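Local coordinates for allantoicase (Saccharomyces cerevisiae, PDB 1O59), which hydrolyses allantoate to (S)-ureidoglycolate and urea, a step of allantoin degradation that lets yeast use purines as secondary nitrogen sources, at residues V35-S40 with M100-A105; A105-G110 with F190-R195; H206-A211 with L264-S269; K249-P254 with I342-V347; N284-I289 with S316-D321. All blocks are in the same frame, centred on the assembly; numbering follows the deposited sequence. Where two conformers were deposited one is given.

Interaction 1. Residues V35-S40 with M100-A105; sequences VDVIGS and MGVAAA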
# COMPACT_ATOMS: atom_id res chain seq x y z
N VAL A 35 -4.02 -0.23 3.97
CA VAL A 35 -2.99 -0.21 2.92
C VAL A 35 -2.88 -1.61 2.30
O VAL A 35 -3.38 -2.58 2.87
CB VAL A 35 -1.62 0.18 3.50
CG1 VAL A 35 -1.66 1.60 4.11
CG2 VAL A 35 -1.15 -0.85 4.55
N ASP A 36 -2.23 -1.69 1.14
CA ASP A 36 -1.94 -2.98 0.48
C ASP A 36 -0.79 -3.70 1.19
O ASP A 36 0.42 -3.46 0.93
CB ASP A 36 -1.65 -2.78 -1.00
CG ASP A 36 -1.25 -4.05 -1.71
OD1 ASP A 36 -1.62 -5.15 -1.21
OD2 ASP A 36 -0.58 -4.03 -2.78
N VAL A 37 -1.17 -4.60 2.10
CA VAL A 37 -0.22 -5.22 3.00
C VAL A 37 0.58 -6.33 2.33
O VAL A 37 1.51 -6.85 2.94
CB VAL A 37 -0.91 -5.76 4.27
CG1 VAL A 37 -1.53 -4.63 5.10
CG2 VAL A 37 -1.97 -6.84 3.90
N ILE A 38 0.19 -6.73 1.11
CA ILE A 38 0.92 -7.74 0.33
C ILE A 38 1.74 -7.17 -0.83
O ILE A 38 2.43 -7.93 -1.51
CB ILE A 38 -0.00 -8.84 -0.22
CG1 ILE A 38 -1.00 -8.28 -1.24
CG2 ILE A 38 -0.70 -9.52 0.94
CD1 ILE A 38 -1.98 -9.29 -1.78
N GLY A 39 1.65 -5.86 -1.05
CA GLY A 39 2.45 -5.20 -2.09
C GLY A 39 3.94 -5.42 -1.84
O GLY A 39 4.38 -5.32 -0.70
N SER A 40 4.68 -5.71 -2.91
CA SER A 40 6.13 -5.86 -2.85
C SER A 40 6.87 -4.61 -2.37
O SER A 40 7.98 -4.70 -1.83
CB SER A 40 6.67 -6.23 -4.22
OG SER A 40 6.45 -5.18 -5.12
N MSE A 100 2.86 -10.98 4.17
CA MSE A 100 2.75 -9.51 4.18
C MSE A 100 4.11 -8.89 4.46
O MSE A 100 5.00 -9.49 5.07
CB MSE A 100 1.81 -9.01 5.29
CG MSE A 100 0.40 -9.51 5.20
SE MSE A 100 -0.61 -9.00 6.76
CE MSE A 100 -2.02 -9.99 6.38
N GLY A 101 4.24 -7.63 4.06
CA GLY A 101 5.44 -6.87 4.34
C GLY A 101 5.36 -6.23 5.70
O GLY A 101 6.35 -5.90 6.28
N VAL A 102 4.15 -6.02 6.19
CA VAL A 102 3.93 -5.60 7.58
C VAL A 102 3.85 -6.84 8.48
O VAL A 102 3.67 -7.95 8.01
CB VAL A 102 2.65 -4.79 7.71
CG1 VAL A 102 2.77 -3.54 6.87
CG2 VAL A 102 1.41 -5.61 7.31
N ALA A 103 3.98 -6.63 9.77
CA ALA A 103 4.01 -7.71 10.76
C ALA A 103 2.68 -8.48 10.91
O ALA A 103 2.71 -9.69 11.24
CB ALA A 103 4.42 -7.15 12.10
N ALA A 104 1.55 -7.78 10.73
CA ALA A 104 0.22 -8.32 10.91
C ALA A 104 -0.83 -7.26 10.54
O ALA A 104 -0.58 -6.06 10.60
CB ALA A 104 0.03 -8.77 12.34
N ALA A 105 -2.02 -7.71 10.17
CA ALA A 105 -3.10 -6.79 9.84
C ALA A 105 -4.50 -7.44 9.94
O ALA A 105 -4.65 -8.66 9.79
CB ALA A 105 -2.89 -6.24 8.43
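The carbonyl oxygen of Val-37 accepts the backbone N-H of Gly-101 at 3.1 Å, O to N. The bond is close to straight, with 157° at the hydrogen, and the donor sits nearly along the C=O axis. Met-100, a selenomethionine here, crowds the same oxygen: its CB comes to 3.2 Å from Val-37 O, so carbon lies beside the oxygen as well as the N-H. Beyond this polar link the contact is apolar and is carried by the two branches of Val-37, which part company. Val-37 CG2 goes to the selenomethionine, lying 3.8 Å from both CG and SE of Met-100, and the two side chains run side by side in the same direction. Val-37 CG1, anti to its own carbonyl carbon (chi1 -64°), meets Val-102 CG2 at 3.8 Å and Ala-105 CB at 3.9 Å. The side chains of Val-37 and Val-102 cross at about a right angle. The carbonyl is presented from a type I turn, Asp-36 to Gly-39, in which Asp-36 OD1 takes a weak bond from Ile-38 N and a hydrogen bond from Leu-192 N. In the fold, strand 35-36 lies antiparallel along strand 186-196, while Ile-38 and Met-100 both rest on Ile-177 of strand 176-182, so that this turn and the loop leading into strand 105-113 meet between two sheets.

Interaction 2. Residues A105-G110 with F190-R195; sequences AHIIGG and FRLYGR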
# COMPACT_ATOMS: atom_id res chain seq x y z
N ALA A 105 -2.02 -7.71 10.17
CA ALA A 105 -3.10 -6.79 9.84
C ALA A 105 -4.50 -7.44 9.94
O ALA A 105 -4.65 -8.66 9.79
CB ALA A 105 -2.89 -6.24 8.43
N HIS A 106 -5.49 -6.60 10.19
CA HIS A 106 -6.91 -6.94 10.03
C HIS A 106 -7.36 -6.58 8.59
O HIS A 106 -7.10 -5.48 8.12
CB HIS A 106 -7.74 -6.14 11.04
CG HIS A 106 -7.49 -6.49 12.47
ND1 HIS A 106 -6.58 -5.82 13.25
CD2 HIS A 106 -8.05 -7.42 13.28
CE1 HIS A 106 -6.59 -6.32 14.48
NE2 HIS A 106 -7.47 -7.29 14.52
N ILE A 107 -8.02 -7.50 7.88
CA ILE A 107 -8.35 -7.29 6.44
C ILE A 107 -9.71 -6.66 6.20
O ILE A 107 -10.69 -7.04 6.83
CB ILE A 107 -8.25 -8.62 5.65
CG1 ILE A 107 -6.89 -9.27 5.89
CG2 ILE A 107 -8.46 -8.39 4.17
CD1 ILE A 107 -5.67 -8.33 5.53
N ILE A 108 -9.76 -5.70 5.28
CA ILE A 108 -11.02 -5.02 4.94
C ILE A 108 -11.48 -5.27 3.49
O ILE A 108 -12.68 -5.33 3.20
CB ILE A 108 -10.93 -3.48 5.21
CG1 ILE A 108 -12.21 -2.78 4.74
CG2 ILE A 108 -9.69 -2.84 4.57
CD1 ILE A 108 -13.47 -3.24 5.51
N GLY A 109 -10.53 -5.42 2.57
CA GLY A 109 -10.89 -5.56 1.17
C GLY A 109 -9.70 -5.80 0.31
O GLY A 109 -8.64 -6.17 0.81
N GLY A 110 -9.89 -5.58 -0.98
CA GLY A 110 -8.82 -5.83 -1.94
C GLY A 110 -9.17 -5.52 -3.37
O GLY A 110 -10.25 -5.02 -3.67
N PHE A 190 -2.94 -8.52 -7.68
CA PHE A 190 -3.71 -8.78 -6.44
C PHE A 190 -3.29 -7.84 -5.32
O PHE A 190 -2.16 -7.91 -4.84
CB PHE A 190 -3.54 -10.24 -6.03
CG PHE A 190 -4.20 -10.61 -4.71
CD1 PHE A 190 -5.47 -10.09 -4.33
CD2 PHE A 190 -3.58 -11.54 -3.86
CE1 PHE A 190 -6.07 -10.46 -3.13
CE2 PHE A 190 -4.20 -11.93 -2.67
CZ PHE A 190 -5.44 -11.39 -2.31
N ARG A 191 -4.20 -6.95 -4.93
CA ARG A 191 -3.99 -6.06 -3.79
C ARG A 191 -4.86 -6.52 -2.62
O ARG A 191 -6.01 -6.82 -2.81
CB ARG A 191 -4.43 -4.63 -4.15
CG ARG A 191 -3.96 -4.08 -5.48
CD ARG A 191 -2.48 -4.21 -5.71
NE ARG A 191 -1.97 -3.53 -6.92
CZ ARG A 191 -0.73 -3.70 -7.38
NH1 ARG A 191 0.09 -4.57 -6.78
NH2 ARG A 191 -0.30 -3.05 -8.46
N LEU A 192 -4.33 -6.56 -1.41
CA LEU A 192 -5.16 -6.85 -0.25
C LEU A 192 -5.02 -5.77 0.84
O LEU A 192 -3.92 -5.56 1.39
CB LEU A 192 -4.89 -8.26 0.31
CG LEU A 192 -6.01 -8.73 1.25
CD1 LEU A 192 -7.30 -9.15 0.50
CD2 LEU A 192 -5.52 -9.85 2.11
N TYR A 193 -6.13 -5.09 1.13
CA TYR A 193 -6.10 -3.95 2.06
C TYR A 193 -6.36 -4.35 3.50
O TYR A 193 -7.40 -4.98 3.80
CB TYR A 193 -7.06 -2.81 1.60
CG TYR A 193 -6.66 -2.35 0.22
CD1 TYR A 193 -5.46 -1.67 0.03
CD2 TYR A 193 -7.45 -2.63 -0.90
CE1 TYR A 193 -5.04 -1.27 -1.23
CE2 TYR A 193 -7.04 -2.23 -2.16
CZ TYR A 193 -5.83 -1.55 -2.31
OH TYR A 193 -5.36 -1.15 -3.53
N GLY A 194 -5.45 -3.96 4.39
CA GLY A 194 -5.64 -4.21 5.81
C GLY A 194 -5.16 -3.09 6.73
O GLY A 194 -4.33 -2.29 6.35
N ARG A 195 -5.72 -3.03 7.93
CA ARG A 195 -5.34 -2.04 8.91
C ARG A 195 -4.18 -2.70 9.61
O ARG A 195 -4.33 -3.77 10.16
CB ARG A 195 -6.50 -1.71 9.88
CG ARG A 195 -6.41 -0.36 10.55
CD ARG A 195 -5.28 -0.22 11.56
NE ARG A 195 -5.24 1.15 12.08
CZ ARG A 195 -4.41 2.11 11.68
NH1 ARG A 195 -3.48 1.88 10.78
NH2 ARG A 195 -4.51 3.31 12.23
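Leu-192 overlaps Ile-107 at about a right angle, its CD2 lying 3.7 Å from Ile-107 CD1. CG of the leucine comes to 3.8 Å from Ile-107 CG2, with both methyls close behind, and Leu-192 CD1 approaches the carbonyl of Gly-109, 3.3 Å from its O. An alanine in place of Leu-192 would probably open a gap beside Ile-107, leaving its CG2 and CD1 without the branch they pack on. On the opposite face of the sheet from Leu-192, Tyr-193 brings its CD2 to 3.6 Å from Gly-110 CA, which approaches the ring obliquely. A CB on Gly-194 would collide with Ile-107 CD1 and His-106 O, so the close pairing with Ile-107 depends on its absence. At one end, His-106 and Arg-195 form a hydrogen-bonded pair, with Arg-195 N reaching His-106 O at 2.8 Å and the reverse bond completing it. Further on the register slips. Tyr-193 O accepts Ile-108 N at 2.9 Å, nearly straight at 175°, and also a weak bond from Gly-109 N, while Tyr-193 N returns to Gly-109 O at 2.8 Å from 40° above the carbonyl plane. Ile-108 and Gly-109 thus share one partner, the signature of a classic beta bulge, here set in an antiparallel strand pair of the kind expected in the beta-sandwich of the galactose-binding-like clan.

Interaction 3. Residues H206-A211 with L264-S269; sequences HIIDLA and LGRESS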
# COMPACT_ATOMS: atom_id res chain seq x y z
N HIS A 206 10.04 4.86 24.14
CA HIS A 206 10.91 4.29 23.11
C HIS A 206 10.54 4.79 21.71
O HIS A 206 9.40 4.62 21.26
CB HIS A 206 10.85 2.76 23.20
CG HIS A 206 11.53 2.06 22.08
ND1 HIS A 206 11.08 0.86 21.57
CD2 HIS A 206 12.61 2.40 21.33
CE1 HIS A 206 11.86 0.48 20.58
NE2 HIS A 206 12.79 1.41 20.40
N ILE A 207 11.47 5.43 21.02
CA ILE A 207 11.08 6.18 19.83
C ILE A 207 10.92 5.33 18.58
O ILE A 207 11.69 4.40 18.35
CB ILE A 207 11.99 7.43 19.54
CG1 ILE A 207 13.41 7.02 19.08
CG2 ILE A 207 12.08 8.36 20.76
CD1 ILE A 207 13.96 7.94 17.92
N ILE A 208 9.91 5.67 17.80
CA ILE A 208 9.58 4.99 16.57
C ILE A 208 9.32 6.02 15.48
O ILE A 208 9.20 7.23 15.74
CB ILE A 208 8.31 4.07 16.78
CG1 ILE A 208 7.08 4.87 17.22
CG2 ILE A 208 8.59 2.99 17.83
CD1 ILE A 208 5.78 4.15 17.03
N ASP A 209 9.23 5.54 14.25
CA ASP A 209 8.75 6.37 13.16
C ASP A 209 7.22 6.30 13.14
O ASP A 209 6.61 5.35 12.64
CB ASP A 209 9.36 5.93 11.82
CG ASP A 209 9.01 6.87 10.69
OD1 ASP A 209 8.18 7.79 10.88
OD2 ASP A 209 9.51 6.75 9.56
N LEU A 210 6.61 7.34 13.69
CA LEU A 210 5.18 7.43 13.83
C LEU A 210 4.51 7.49 12.47
O LEU A 210 3.33 7.20 12.37
CB LEU A 210 4.79 8.66 14.64
CG LEU A 210 5.31 8.66 16.08
CD1 LEU A 210 5.14 10.01 16.72
CD2 LEU A 210 4.64 7.56 16.91
N ALA A 211 5.27 7.87 11.45
CA ALA A 211 4.75 7.98 10.09
C ALA A 211 5.04 6.77 9.20
O ALA A 211 4.68 6.76 8.02
CB ALA A 211 5.32 9.23 9.46
N LEU A 264 -0.74 9.46 11.45
CA LEU A 264 0.31 8.77 12.17
C LEU A 264 -0.22 7.48 12.75
O LEU A 264 -1.43 7.32 12.96
CB LEU A 264 0.84 9.65 13.30
CG LEU A 264 1.42 11.04 12.94
CD1 LEU A 264 1.94 11.78 14.20
CD2 LEU A 264 2.52 10.92 11.88
N GLY A 265 0.69 6.55 13.03
CA GLY A 265 0.33 5.23 13.53
C GLY A 265 -0.27 5.28 14.92
O GLY A 265 -0.94 4.35 15.33
N ARG A 266 -0.04 6.40 15.59
CA ARG A 266 -0.40 6.66 16.98
C ARG A 266 -0.52 8.18 17.12
O ARG A 266 0.16 8.92 16.43
CB ARG A 266 0.77 6.24 17.86
CG ARG A 266 0.46 5.40 19.00
CD ARG A 266 1.21 5.76 20.28
NE ARG A 266 2.69 5.81 20.32
CZ ARG A 266 3.52 4.75 20.33
NH1 ARG A 266 3.09 3.51 20.13
NH2 ARG A 266 4.82 4.96 20.48
N GLU A 267 -1.31 8.66 18.06
CA GLU A 267 -1.19 10.07 18.49
C GLU A 267 0.16 10.27 19.21
O GLU A 267 0.49 9.54 20.15
CB GLU A 267 -2.37 10.45 19.39
CG GLU A 267 -2.30 11.84 20.02
CD GLU A 267 -3.32 12.04 21.11
OE1 GLU A 267 -4.49 11.69 20.83
OE2 GLU A 267 -2.95 12.50 22.24
N SER A 268 0.94 11.25 18.77
CA SER A 268 2.22 11.58 19.39
C SER A 268 2.05 12.16 20.80
O SER A 268 1.00 12.69 21.16
CB SER A 268 2.97 12.61 18.54
OG SER A 268 2.52 13.93 18.79
N SER A 269 3.11 12.01 21.60
CA SER A 269 3.30 12.77 22.84
C SER A 269 4.56 13.62 22.74
O SER A 269 4.67 14.67 23.37
CB SER A 269 3.44 11.82 24.01
OG SER A 269 2.66 10.65 23.79
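Leu-210 gives up the most surface here and meets its partners with its carbonyl and its side chain. Its carbonyl O accepts the backbone N-H of Gly-265 at 2.8 Å and almost straight, 172° at the hydrogen. Chi1 of -62° sets CG anti to the carbonyl carbon. From there CD1 meets Ser-268 CB at 3.8 Å and CD2 meets Arg-266 CB at 4.2 Å. Arg-266 comes next in buried area. Its chain bends at chi2 and chi3, and the guanidinium lies with one face under the methyl of Ile-208, whose CD1 is 3.7 Å from NH2; the two side chains cross at about a right angle. NE of the same arginine forms a salt bridge with OXT of Tyr-355, the C-terminal carboxylate. Leu-264 is the third contributor: its CB lies 3.6 Å from Leu-210 O, and its CD2 meets Ala-211 CB at 4.1 Å. An Asx turn shapes the chain at this point, Asp-209 OD1 accepting Ala-211 N at 3.0 Å as well as Val-352 N of strand 346-354. Ser-268 OG is turned to other partners, Ile-332 O and Val-334 N, while its CB faces the leucine. The chemistry is therefore layered: one straight backbone bond beside buried leucines, and outside them an arginine that lends its flat face to an isoleucine while its NE edge is likely to offset the negative charge of the chain end.

Interaction 4. Residues K249-P254 with I342-V347; sequences KRSRQP and IPDGGV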
# COMPACT_ATOMS: atom_id res chain seq x y z
N LYS A 249 2.88 17.40 -10.58
CA LYS A 249 3.09 18.09 -11.83
C LYS A 249 3.80 19.41 -11.65
O LYS A 249 3.74 20.03 -10.57
CB LYS A 249 1.73 18.37 -12.49
CG LYS A 249 1.10 17.16 -13.14
CD LYS A 249 -0.48 17.16 -13.07
CE LYS A 249 -1.06 15.76 -12.54
NZ LYS A 249 -2.58 15.71 -12.37
N ARG A 250 4.48 19.85 -12.72
CA ARG A 250 4.97 21.21 -12.80
C ARG A 250 3.75 22.17 -12.86
O ARG A 250 2.96 22.12 -13.79
CB ARG A 250 5.87 21.35 -14.02
CG ARG A 250 6.93 22.42 -13.90
CD ARG A 250 7.71 22.61 -15.19
NE ARG A 250 8.63 21.50 -15.43
CZ ARG A 250 9.94 21.61 -15.67
NH1 ARG A 250 10.56 22.79 -15.73
NH2 ARG A 250 10.65 20.51 -15.88
N SER A 251 3.61 22.98 -11.80
CA SER A 251 2.57 23.99 -11.66
C SER A 251 3.06 25.40 -12.03
O SER A 251 4.26 25.66 -12.03
CB SER A 251 2.10 24.04 -10.22
OG SER A 251 3.00 24.80 -9.43
N ARG A 252 2.14 26.31 -12.29
CA ARG A 252 2.51 27.64 -12.77
C ARG A 252 1.88 28.79 -12.02
O ARG A 252 2.39 29.90 -12.09
CB ARG A 252 2.14 27.80 -14.24
CG ARG A 252 2.82 26.81 -15.15
CD ARG A 252 4.34 26.88 -15.15
NE ARG A 252 4.90 26.09 -16.25
CZ ARG A 252 6.18 25.77 -16.38
NH1 ARG A 252 7.08 26.12 -15.47
NH2 ARG A 252 6.57 25.07 -17.44
N GLN A 253 0.77 28.52 -11.33
CA GLN A 253 0.04 29.54 -10.62
C GLN A 253 0.90 30.02 -9.46
O GLN A 253 1.44 29.20 -8.71
CB GLN A 253 -1.33 29.05 -10.09
CG GLN A 253 -2.07 28.02 -10.99
CD GLN A 253 -1.77 26.54 -10.60
OE1 GLN A 253 -0.70 25.98 -10.94
NE2 GLN A 253 -2.74 25.91 -9.90
N PRO A 254 1.05 31.33 -9.32
CA PRO A 254 1.75 31.92 -8.18
C PRO A 254 1.12 31.48 -6.88
O PRO A 254 -0.10 31.44 -6.77
CB PRO A 254 1.54 33.43 -8.37
CG PRO A 254 1.22 33.60 -9.80
CD PRO A 254 0.55 32.35 -10.26
N ILE A 342 6.59 23.09 -2.16
CA ILE A 342 6.38 24.40 -2.73
C ILE A 342 7.32 24.58 -3.89
O ILE A 342 8.51 24.37 -3.74
CB ILE A 342 6.62 25.48 -1.68
CG1 ILE A 342 5.59 25.38 -0.58
CG2 ILE A 342 6.52 26.85 -2.28
CD1 ILE A 342 6.13 25.79 0.76
N PRO A 343 6.80 25.00 -5.05
CA PRO A 343 5.37 24.97 -5.40
C PRO A 343 4.82 23.57 -5.77
O PRO A 343 3.61 23.35 -5.82
CB PRO A 343 5.32 25.89 -6.62
CG PRO A 343 6.65 25.64 -7.30
CD PRO A 343 7.65 25.36 -6.21
N ASP A 344 5.73 22.63 -6.01
CA ASP A 344 5.44 21.28 -6.49
C ASP A 344 6.77 20.51 -6.47
O ASP A 344 7.82 21.05 -6.03
CB ASP A 344 4.87 21.32 -7.92
CG ASP A 344 5.65 22.24 -8.88
OD1 ASP A 344 6.83 21.97 -9.14
OD2 ASP A 344 5.13 23.24 -9.46
N GLY A 345 6.74 19.28 -6.95
CA GLY A 345 7.94 18.45 -7.08
C GLY A 345 7.75 17.07 -6.52
O GLY A 345 6.64 16.56 -6.43
N GLY A 346 8.87 16.47 -6.09
CA GLY A 346 8.89 15.10 -5.66
C GLY A 346 9.64 14.89 -4.37
O GLY A 346 10.73 15.38 -4.18
N VAL A 347 9.02 14.12 -3.49
CA VAL A 347 9.62 13.71 -2.24
C VAL A 347 9.54 12.17 -2.16
O VAL A 347 8.49 11.60 -2.40
CB VAL A 347 8.82 14.33 -1.06
CG1 VAL A 347 9.32 13.78 0.28
CG2 VAL A 347 8.94 15.85 -1.09
O HOH W 1 6.61 24.80 -11.07
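Hydrogen bonds dominate the meeting of Ser-251 with Asp-344, and both direct ones end on one carboxylate oxygen, Asp-344 OD2. Ser-251 OG donates to Asp-344 OD2 at 2.6 Å, on the anti lone pair. The backbone N of the same serine reaches OD2 at 2.8 Å, arriving 57° above the carboxylate plane. A water adds a third donor, giving one hydrogen to OD2 and the other to Ser-251 O, 2.7 Å from each. OD2 is thus gripped from the backbone, the hydroxyl and the solvent. Van der Waals contact is slight: Asp-344 CB lies 3.2 Å from Lys-249 O, and Pro-343 CB rests near Ser-251 OG at 3.8 Å. Chi1 of 46° sets CG between the aspartate's own N and carbonyl carbon. An alanine in place of Asp-344 would probably leave Ser-251 N and OG without their shared acceptor, and set the loop 249-254 freer to move. Nearby, Gly-345 N bonds to Thr-248 OG1, and Lys-249 NZ pairs with Asp-224. Here an aspartate side chain bonds a neighbouring loop at a turn entered through the cis peptide before Pro-343, where the chain crosses from strand 336-342 in one sheet of a beta-sandwich to strand 346-354 in the other.

Interaction 5. Residues N284-I289 with S316-D321; sequences NFPQFI and SKTGPD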
# COMPACT_ATOMS: atom_id res chain seq x y z
N ASN A 284 13.69 18.01 -9.98
CA ASN A 284 12.26 18.21 -9.68
C ASN A 284 11.90 18.10 -8.19
O ASN A 284 10.77 17.83 -7.84
CB ASN A 284 11.38 17.23 -10.48
CG ASN A 284 11.83 15.75 -10.36
OD1 ASN A 284 12.82 15.44 -9.73
ND2 ASN A 284 11.07 14.86 -10.99
N PHE A 285 12.88 18.32 -7.32
CA PHE A 285 12.70 18.32 -5.87
C PHE A 285 12.00 19.60 -5.55
O PHE A 285 12.07 20.53 -6.33
CB PHE A 285 14.08 18.22 -5.14
CG PHE A 285 15.08 19.26 -5.56
CD1 PHE A 285 15.94 19.02 -6.64
CD2 PHE A 285 15.20 20.44 -4.86
CE1 PHE A 285 16.89 19.97 -7.02
CE2 PHE A 285 16.15 21.40 -5.23
CZ PHE A 285 16.98 21.18 -6.31
N PRO A 286 11.29 19.70 -4.44
CA PRO A 286 10.59 20.97 -4.17
C PRO A 286 11.58 22.07 -3.90
O PRO A 286 12.73 21.80 -3.56
CB PRO A 286 9.76 20.67 -2.94
CG PRO A 286 9.74 19.18 -2.86
CD PRO A 286 11.05 18.69 -3.40
N GLN A 287 11.15 23.31 -4.10
CA GLN A 287 12.01 24.42 -3.79
C GLN A 287 12.04 24.65 -2.29
O GLN A 287 13.08 24.98 -1.74
CB GLN A 287 11.53 25.66 -4.52
CG GLN A 287 12.37 26.85 -4.29
CD GLN A 287 11.92 27.99 -5.08
OE1 GLN A 287 10.76 28.06 -5.49
NE2 GLN A 287 12.83 28.91 -5.35
N PHE A 288 10.88 24.46 -1.64
CA PHE A 288 10.76 24.54 -0.18
C PHE A 288 9.80 23.52 0.29
O PHE A 288 9.05 22.96 -0.51
CB PHE A 288 10.18 25.88 0.27
CG PHE A 288 10.97 27.08 -0.13
CD1 PHE A 288 12.11 27.45 0.58
CD2 PHE A 288 10.54 27.88 -1.18
CE1 PHE A 288 12.82 28.58 0.24
CE2 PHE A 288 11.25 29.02 -1.54
CZ PHE A 288 12.39 29.36 -0.82
N ILE A 289 9.78 23.30 1.61
CA ILE A 289 8.76 22.47 2.27
C ILE A 289 8.35 23.07 3.62
O ILE A 289 9.06 23.85 4.22
CB ILE A 289 9.21 20.96 2.46
CG1 ILE A 289 10.35 20.83 3.47
CG2 ILE A 289 9.58 20.29 1.14
CD1 ILE A 289 9.92 20.64 4.89
N SER A 316 11.31 25.80 4.61
CA SER A 316 12.67 25.29 4.63
C SER A 316 13.08 24.99 3.22
O SER A 316 12.38 24.27 2.52
CB SER A 316 12.75 23.99 5.44
OG SER A 316 12.56 24.23 6.82
N LYS A 317 14.23 25.52 2.83
CA LYS A 317 14.81 25.28 1.50
C LYS A 317 15.24 23.81 1.38
O LYS A 317 15.89 23.28 2.28
CB LYS A 317 16.01 26.22 1.23
CG LYS A 317 16.30 26.39 -0.25
CD LYS A 317 17.53 27.28 -0.59
CE LYS A 317 17.60 27.59 -2.13
NZ LYS A 317 16.29 28.20 -2.69
N THR A 318 14.87 23.18 0.27
CA THR A 318 15.17 21.77 -0.01
C THR A 318 16.12 21.60 -1.20
O THR A 318 16.25 22.49 -2.07
CB THR A 318 13.87 20.91 -0.22
OG1 THR A 318 12.89 21.61 -1.01
CG2 THR A 318 13.17 20.65 1.12
N GLY A 319 16.79 20.45 -1.18
CA GLY A 319 17.85 20.13 -2.12
C GLY A 319 17.52 18.81 -2.79
O GLY A 319 16.56 18.13 -2.40
N PRO A 320 18.30 18.47 -3.80
CA PRO A 320 18.08 17.25 -4.54
C PRO A 320 18.59 16.09 -3.75
O PRO A 320 19.68 16.16 -3.15
CB PRO A 320 18.94 17.42 -5.80
CG PRO A 320 20.02 18.32 -5.42
CD PRO A 320 19.46 19.21 -4.33
N ASP A 321 17.82 15.01 -3.77
CA ASP A 321 18.38 13.70 -3.51
C ASP A 321 18.92 13.53 -2.11
O ASP A 321 19.92 12.83 -1.93
CB ASP A 321 19.51 13.50 -4.50
CG ASP A 321 19.94 12.08 -4.62
OD1 ASP A 321 19.12 11.16 -4.29
OD2 ASP A 321 21.10 11.80 -5.01
O HOH W 2 15.46 25.05 -3.01
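Phe-285 spreads its ring over the backbone of Gly-319 and Pro-320, and can be followed outward from CB, which lies 3.7 Å from Gly-319 O. CG is set between the phenylalanine's own N and carbonyl carbon (chi1 53°). At the next step the ring divides: CD2 sits 3.5 Å from Gly-319 C, while CD1 meets Pro-320 CA, which lies over the ring face, and Pro-320 CB. Further out, CE2 approaches Thr-318 O at 3.3 Å and CE1 meets Pro-320 CB at 3.5 Å. CZ ends the path near Pro-320 CD, a carbon that makes a CH-pi contact over the face, 3.9 Å from the centroid of the Phe-285 ring and 19° off its normal. Thr-318 carries the next stretch. Its OG1 donates to Pro-286 O at 2.6 Å from well above the carbonyl plane, and its CG2 packs on Ile-289 CG2 at 3.6 Å. Thr-318 N bonds to Gln-287 O, and a water donates to both Gln-287 O and Thr-318 O. Beyond it the strands pair regularly: Ile-289 and Ser-316 exchange two backbone bonds, and Phe-288 sets its CD1 near Lys-317 CA. The Phe-288 ring also meets Lys-315 in a cation-pi contact, and a bulge at Gln-287 and Phe-288 opposite Ile-342 joins this strand to its other neighbour. Where regular pairing ends, the contact thus passes from backbone bonding to a threonine serving both a carbonyl and an isoleucine, then to a CH-pi contact of Pro-320 over the Phe-285 ring, where the backbones no longer pair.

Overall arrangement
Interactions 1 and 2 form one buried unit near the centre of the folded chain: they share Ala-105, and strand 35-36 pairs with strand 186-196 through backbone bonds such as Val-35 O to Gly-194 N. Interaction 3 is partly buried and resembles interaction 1 in form, a single backbone bond with aliphatic packing, but adds a charged arginine at its edge. Interactions 4 and 5 lie further out, their centres about 11 Å apart, and meet through Ile-342 and the backbone of Gln-287 and Phe-288. Polar bonding to a carboxylate and water marks interaction 4, at the surface, strand pairing and aromatic packing interaction 5. Interactions 3 and 4 both reach the sheet containing strand 346-354.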